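Local coordinates for protein 1,3,6,8-tetrahydroxynaphthalene synthase (Streptomyces coelicolor, PDB 1U0M) that condenses five malonyl-CoA units into a linear pentaketide and closes it by Claisen and aldol steps into 1,3,6,8-tetrahydroxynaphthalene, a melanin precursor, at residues M231-A236 against H240-K245; I24-T29 against R48-T53. One frame throughout, in Å; residues are numbered along the deposited sequence.

Contact 1 (M231-A236 against H240-K245); sequences MYDVKA and HFLLDK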
loop_
_atom_site.group_PDB
_atom_site.type_symbol
_atom_site.label_atom_id
_atom_site.label_comp_id
_atom_site.label_asym_id
_atom_site.label_seq_id
_atom_site.Cartn_x
_atom_site.Cartn_y
_atom_site.Cartn_z
ATOM N N MET A 231 -5.307 13.001 8.093
ATOM C CA MET A 231 -5.805 12.390 6.871
ATOM C C MET A 231 -5.725 13.247 5.621
ATOM O O MET A 231 -5.376 14.425 5.652
ATOM C CB MET A 231 -7.277 12.043 7.066
ATOM C CG MET A 231 -8.135 13.313 7.157
ATOM S SD MET A 231 -9.845 13.013 7.576
ATOM C CE MET A 231 -10.485 12.423 5.965
ATOM N N TYR A 232 -6.121 12.625 4.522
ATOM C CA TYR A 232 -6.159 13.283 3.235
ATOM C C TYR A 232 -7.600 13.497 2.777
ATOM O O TYR A 232 -8.437 12.627 2.944
ATOM C CB TYR A 232 -5.457 12.408 2.179
ATOM C CG TYR A 232 -3.994 12.696 1.937
ATOM C CD1 TYR A 232 -3.183 11.745 1.323
ATOM C CD2 TYR A 232 -3.430 13.918 2.283
ATOM C CE1 TYR A 232 -1.847 12.001 1.054
ATOM C CE2 TYR A 232 -2.091 14.193 2.025
ATOM C CZ TYR A 232 -1.304 13.226 1.401
ATOM O OH TYR A 232 0.013 13.485 1.092
ATOM N N ASP A 233 -7.894 14.669 2.239
ATOM C CA ASP A 233 -9.196 14.914 1.610
ATOM C C ASP A 233 -8.752 14.729 0.147
ATOM O O ASP A 233 -7.810 15.384 -0.291
ATOM C CB ASP A 233 -9.665 16.360 1.816
ATOM C CG ASP A 233 -10.749 16.492 2.900
ATOM O OD1 ASP A 233 -11.029 17.634 3.315
ATOM O OD2 ASP A 233 -11.320 15.472 3.333
ATOM N N VAL A 234 -9.384 13.818 -0.591
ATOM C CA VAL A 234 -8.993 13.561 -1.984
ATOM C C VAL A 234 -9.918 14.253 -2.980
ATOM O O VAL A 234 -11.064 13.846 -3.171
ATOM C CB VAL A 234 -8.978 12.055 -2.280
ATOM C CG1 VAL A 234 -8.561 11.814 -3.731
ATOM C CG2 VAL A 234 -8.016 11.350 -1.306
ATOM N N LYS A 235 -9.392 15.281 -3.637
ATOM C CA LYS A 235 -10.163 16.080 -4.583
ATOM C C LYS A 235 -9.593 16.093 -5.997
ATOM O O LYS A 235 -8.556 15.501 -6.277
ATOM C CB LYS A 235 -10.222 17.519 -4.072
ATOM C CG LYS A 235 -10.788 17.637 -2.673
ATOM C CD LYS A 235 -10.601 19.013 -2.102
ATOM C CE LYS A 235 -11.228 19.100 -0.711
ATOM N NZ LYS A 235 -11.248 20.497 -0.246
ATOM N N ALA A 236 -10.272 16.815 -6.879
ATOM C CA ALA A 236 -9.824 16.937 -8.249
ATOM C C ALA A 236 -8.461 17.631 -8.272
ATOM O O ALA A 236 -7.701 17.476 -9.219
ATOM C CB ALA A 236 -10.831 17.736 -9.039
ATOM N N HIS A 240 -5.373 16.848 -0.201
ATOM C CA HIS A 240 -5.426 17.957 0.743
ATOM C C HIS A 240 -5.212 17.366 2.141
ATOM O O HIS A 240 -6.023 16.586 2.639
ATOM C CB HIS A 240 -6.789 18.674 0.678
ATOM C CG HIS A 240 -7.046 19.378 -0.618
ATOM N ND1 HIS A 240 -7.110 18.715 -1.828
ATOM C CD2 HIS A 240 -7.295 20.683 -0.891
ATOM C CE1 HIS A 240 -7.393 19.581 -2.786
ATOM N NE2 HIS A 240 -7.509 20.782 -2.244
ATOM N N PHE A 241 -4.105 17.743 2.759
ATOM C CA PHE A 241 -3.745 17.247 4.071
ATOM C C PHE A 241 -4.505 17.925 5.215
ATOM O O PHE A 241 -4.542 19.150 5.309
ATOM C CB PHE A 241 -2.236 17.423 4.281
ATOM C CG PHE A 241 -1.712 16.717 5.490
ATOM C CD1 PHE A 241 -1.844 15.337 5.611
ATOM C CD2 PHE A 241 -1.090 17.426 6.513
ATOM C CE1 PHE A 241 -1.361 14.666 6.737
ATOM C CE2 PHE A 241 -0.604 16.754 7.649
ATOM C CZ PHE A 241 -0.740 15.381 7.753
ATOM N N LEU A 242 -5.094 17.110 6.085
ATOM C CA LEU A 242 -5.853 17.604 7.228
ATOM C C LEU A 242 -5.233 17.101 8.526
ATOM O O LEU A 242 -5.080 15.887 8.746
ATOM C CB LEU A 242 -7.310 17.142 7.149
ATOM C CG LEU A 242 -8.274 17.865 6.200
ATOM C CD1 LEU A 242 -7.744 17.878 4.781
ATOM C CD2 LEU A 242 -9.610 17.164 6.248
ATOM N N LEU A 243 -4.869 18.042 9.384
ATOM C CA LEU A 243 -4.261 17.720 10.660
ATOM C C LEU A 243 -5.050 18.415 11.772
ATOM O O LEU A 243 -5.035 19.646 11.886
ATOM C CB LEU A 243 -2.812 18.190 10.652
ATOM C CG LEU A 243 -1.904 17.790 11.808
ATOM C CD1 LEU A 243 -1.792 16.275 11.921
ATOM C CD2 LEU A 243 -0.551 18.423 11.564
ATOM N N ASP A 244 -5.750 17.614 12.575
ATOM C CA ASP A 244 -6.564 18.121 13.676
ATOM C C ASP A 244 -5.720 18.825 14.735
ATOM O O ASP A 244 -4.660 18.347 15.130
ATOM C CB ASP A 244 -7.349 16.974 14.324
ATOM C CG ASP A 244 -8.402 17.458 15.313
ATOM O OD1 ASP A 244 -9.608 17.286 15.032
ATOM O OD2 ASP A 244 -8.026 18.007 16.368
ATOM N N LYS A 245 -6.219 19.969 15.182
ATOM C CA LYS A 245 -5.573 20.798 16.198
ATOM C C LYS A 245 -5.147 19.986 17.412
ATOM O O LYS A 245 -4.152 20.301 18.059
ATOM C CB LYS A 245 -6.545 21.887 16.655
ATOM C CG LYS A 245 -7.194 22.710 15.530
ATOM C CD LYS A 245 -7.905 21.854 14.457
ATOM C CE LYS A 245 -8.823 20.786 15.053
ATOM N NZ LYS A 245 -9.868 21.328 15.965
#

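Contact 2 (I24-T29 against R48-T53); sequences ITMEET and RLIENT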
loop_
_atom_site.group_PDB
_atom_site.type_symbol
_atom_site.label_atom_id
_atom_site.label_comp_id
_atom_site.label_asym_id
_atom_site.label_seq_id
_atom_site.Cartn_x
_atom_site.Cartn_y
_atom_site.Cartn_z
ATOM N N ILE A 24 14.266 26.375 0.887
ATOM C CA ILE A 24 13.430 27.469 1.349
ATOM C C ILE A 24 13.680 27.621 2.851
ATOM O O ILE A 24 13.559 26.659 3.633
ATOM C CB ILE A 24 11.916 27.254 1.047
ATOM C CG1 ILE A 24 11.127 28.461 1.565
ATOM C CG2 ILE A 24 11.425 25.952 1.634
ATOM C CD1 ILE A 24 9.660 28.493 1.164
ATOM N N THR A 25 14.081 28.835 3.226
ATOM C CA THR A 25 14.385 29.169 4.609
ATOM C C THR A 25 13.139 29.574 5.387
ATOM O O THR A 25 12.080 29.842 4.819
ATOM C CB THR A 25 15.349 30.355 4.698
ATOM O OG1 THR A 25 14.675 31.518 4.202
ATOM C CG2 THR A 25 16.618 30.108 3.866
ATOM N N MET A 26 13.294 29.616 6.700
ATOM C CA MET A 26 12.230 30.015 7.605
ATOM C C MET A 26 11.746 31.406 7.230
ATOM O O MET A 26 10.550 31.650 7.099
ATOM C CB MET A 26 12.777 30.059 9.029
ATOM C CG MET A 26 11.885 30.767 10.026
ATOM S SD MET A 26 10.624 29.678 10.598
ATOM C CE MET A 26 9.493 29.723 9.269
ATOM N N GLU A 27 12.703 32.313 7.076
ATOM C CA GLU A 27 12.427 33.699 6.741
ATOM C C GLU A 27 11.595 33.808 5.477
ATOM O O GLU A 27 10.599 34.528 5.448
ATOM C CB GLU A 27 13.739 34.477 6.561
ATOM C CG GLU A 27 13.684 35.885 7.151
ATOM C CD GLU A 27 14.512 36.905 6.375
ATOM O OE1 GLU A 27 15.723 36.667 6.169
ATOM O OE2 GLU A 27 13.945 37.954 5.978
ATOM N N GLU A 28 12.015 33.096 4.433
ATOM C CA GLU A 28 11.310 33.105 3.158
ATOM C C GLU A 28 9.880 32.630 3.318
ATOM O O GLU A 28 8.955 33.222 2.749
ATOM C CB GLU A 28 12.012 32.204 2.147
ATOM C CG GLU A 28 13.381 32.678 1.717
ATOM C CD GLU A 28 14.150 31.568 1.040
ATOM O OE1 GLU A 28 13.582 30.922 0.132
ATOM O OE2 GLU A 28 15.319 31.337 1.412
ATOM N N THR A 29 9.710 31.556 4.083
ATOM C CA THR A 29 8.382 30.994 4.319
ATOM C C THR A 29 7.470 32.061 4.893
ATOM O O THR A 29 6.335 32.230 4.437
ATOM C CB THR A 29 8.416 29.801 5.308
ATOM O OG1 THR A 29 9.131 28.704 4.726
ATOM C CG2 THR A 29 7.008 29.343 5.627
ATOM N N ARG A 48 3.369 32.962 13.771
ATOM C CA ARG A 48 3.995 32.642 15.052
ATOM C C ARG A 48 4.196 31.142 15.187
ATOM O O ARG A 48 5.281 30.671 15.553
ATOM C CB ARG A 48 3.126 33.162 16.217
ATOM C CG ARG A 48 3.630 32.757 17.617
ATOM C CD ARG A 48 2.913 33.533 18.739
ATOM N NE ARG A 48 1.506 33.160 18.850
ATOM C CZ ARG A 48 1.075 32.029 19.395
ATOM N NH1 ARG A 48 1.936 31.155 19.896
ATOM N NH2 ARG A 48 -0.216 31.755 19.414
ATOM N N LEU A 49 3.131 30.399 14.904
ATOM C CA LEU A 49 3.140 28.941 14.974
ATOM C C LEU A 49 4.243 28.379 14.090
ATOM O O LEU A 49 5.034 27.536 14.513
ATOM C CB LEU A 49 1.781 28.397 14.526
ATOM C CG LEU A 49 0.659 28.384 15.580
ATOM C CD1 LEU A 49 0.583 29.721 16.281
ATOM C CD2 LEU A 49 -0.667 28.059 14.917
ATOM N N ILE A 50 4.299 28.865 12.860
ATOM C CA ILE A 50 5.319 28.409 11.933
ATOM C C ILE A 50 6.701 28.698 12.492
ATOM O O ILE A 50 7.540 27.806 12.607
ATOM C CB ILE A 50 5.158 29.098 10.565
ATOM C CG1 ILE A 50 3.877 28.596 9.887
ATOM C CG2 ILE A 50 6.371 28.803 9.689
ATOM C CD1 ILE A 50 3.548 29.291 8.600
ATOM N N GLU A 51 6.933 29.946 12.876
ATOM C CA GLU A 51 8.238 30.301 13.395
ATOM C C GLU A 51 8.673 29.478 14.600
ATOM O O GLU A 51 9.835 29.094 14.697
ATOM C CB GLU A 51 8.291 31.789 13.730
ATOM C CG GLU A 51 9.719 32.284 13.800
ATOM C CD GLU A 51 9.845 33.787 13.720
ATOM O OE1 GLU A 51 10.953 34.254 13.387
ATOM O OE2 GLU A 51 8.856 34.502 13.989
ATOM N N ASN A 52 7.744 29.201 15.511
ATOM C CA ASN A 52 8.048 28.419 16.712
ATOM C C ASN A 52 8.464 27.004 16.390
ATOM O O ASN A 52 9.094 26.323 17.201
ATOM C CB ASN A 52 6.835 28.367 17.640
ATOM C CG ASN A 52 6.657 29.642 18.431
ATOM O OD1 ASN A 52 5.651 29.813 19.109
ATOM N ND2 ASN A 52 7.638 30.545 18.352
ATOM N N THR A 53 8.089 26.559 15.203
ATOM C CA THR A 53 8.411 25.222 14.752
ATOM C C THR A 53 9.926 24.954 14.726
ATOM O O THR A 53 10.362 23.806 14.856
ATOM C CB THR A 53 7.773 25.002 13.365
ATOM O OG1 THR A 53 6.632 24.138 13.497
ATOM C CG2 THR A 53 8.759 24.439 12.400
#

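Contact 1 (M231-A236 against H240-K245)
Met231 pairs with Leu242 and Asp233 with His240 as the hydrogen-bonded rungs of an antiparallel beta hairpin, four backbone bonds in all. The shortest two, Leu242 N to Met231 O and Asp233 N to His240 O, are both 2.7 Å. Between those rungs Tyr232 faces Phe241 in a non-hydrogen-bonded pair, where Tyr232 CA makes a CA-H...O contact with His240 O at 3.4 Å.

Apolar packing occurs on both faces of the hairpin. The Tyr232 and Phe241 side chains cross obliquely, CE2 to CD1 3.8 Å, with His240 O near the edge of the tyrosine ring. On the other face Met231 CG meets Leu242 CB at 3.9 Å. There too the Asp233 carboxylate lies across the leucine methyls at about a right angle, OD1 3.3 Å from Leu242 CD2.

Lys235 turns CG beside its backbone N (chi1 -56°), and its extended chain carries CD over one His240 face, a CH-pi contact 3.5 Å from the centroid. With His240 cut back to an alanine, the Lys235 methylenes would probably lose that ring and swing more freely.

Tyr232 OH bonds to Cys114 O; Phe241 lies near Cys146, probably the catalytic cysteine. Across the hairpin, backbone bonds set the register and side chains only pack.

Contact 2 (I24-T29 against R48-T53)
Met26 reaches its thioether across to the helix 43-52, setting its CE methyl against CG2 of Ile50 at 3.3 Å, a tight approach whose exact length is doubtful. The sulfur sits beside the backbone of the next residue, with SD 3.7 Å from Glu51 CA. The chain leaves with CG anti to the backbone N (chi1 166°) and then bends at both chi2 and chi3, which folds the methyl round toward Ile50.

One turn further along the first helix, Thr29 offers its methyl to the same branch: CG2 of Thr29 and CG2 of Ile50 are 4.1 Å apart. Ile50 CG2 therefore meets two side chains from one helix, and the touch across the segments is carried by methyls and the sulfur. Ile50 also packs on Leu30.

Thr25, at the N-cap, accepts from Glu28 N through OG1 at 3.1 Å, and Glu28 OE2 accepts a weak bond from Thr25 N at 3.3 Å. Thr29 OG1 has a weak bond with Arg58 NH2.

The Thr25-Glu28 pair is a capping box, here starting the helix 26-37 straight from strand 22-25. The arrangement is that of a helix N-terminus docked by its first turn on a neighbouring helix, within the N-terminal half of this chalcone synthase-like, thiolase-fold enzyme.

How the contacts relate
Both contacts are partly buried, their centres about 18 Å and 20 Å from the centre of the chain, and they share no structural element. No touching residue of contact 1 is exposed; contact 2 mixes buried Thr29 and Ile50 with exposed Glu51. Contact 1 joins neighbouring strands by backbone bonds and buries more surface (434 Å² against 163 Å²). Contact 2 brings together two helices by side-chain methyls and a sulfur, and none of its hydrogen bonds runs between the two segments. The hairpin lies close to Cys146, the probable active-site cysteine, and touches the second subunit, whereas the helix pair is away from the annotated sites and meets no other chain of the assembly.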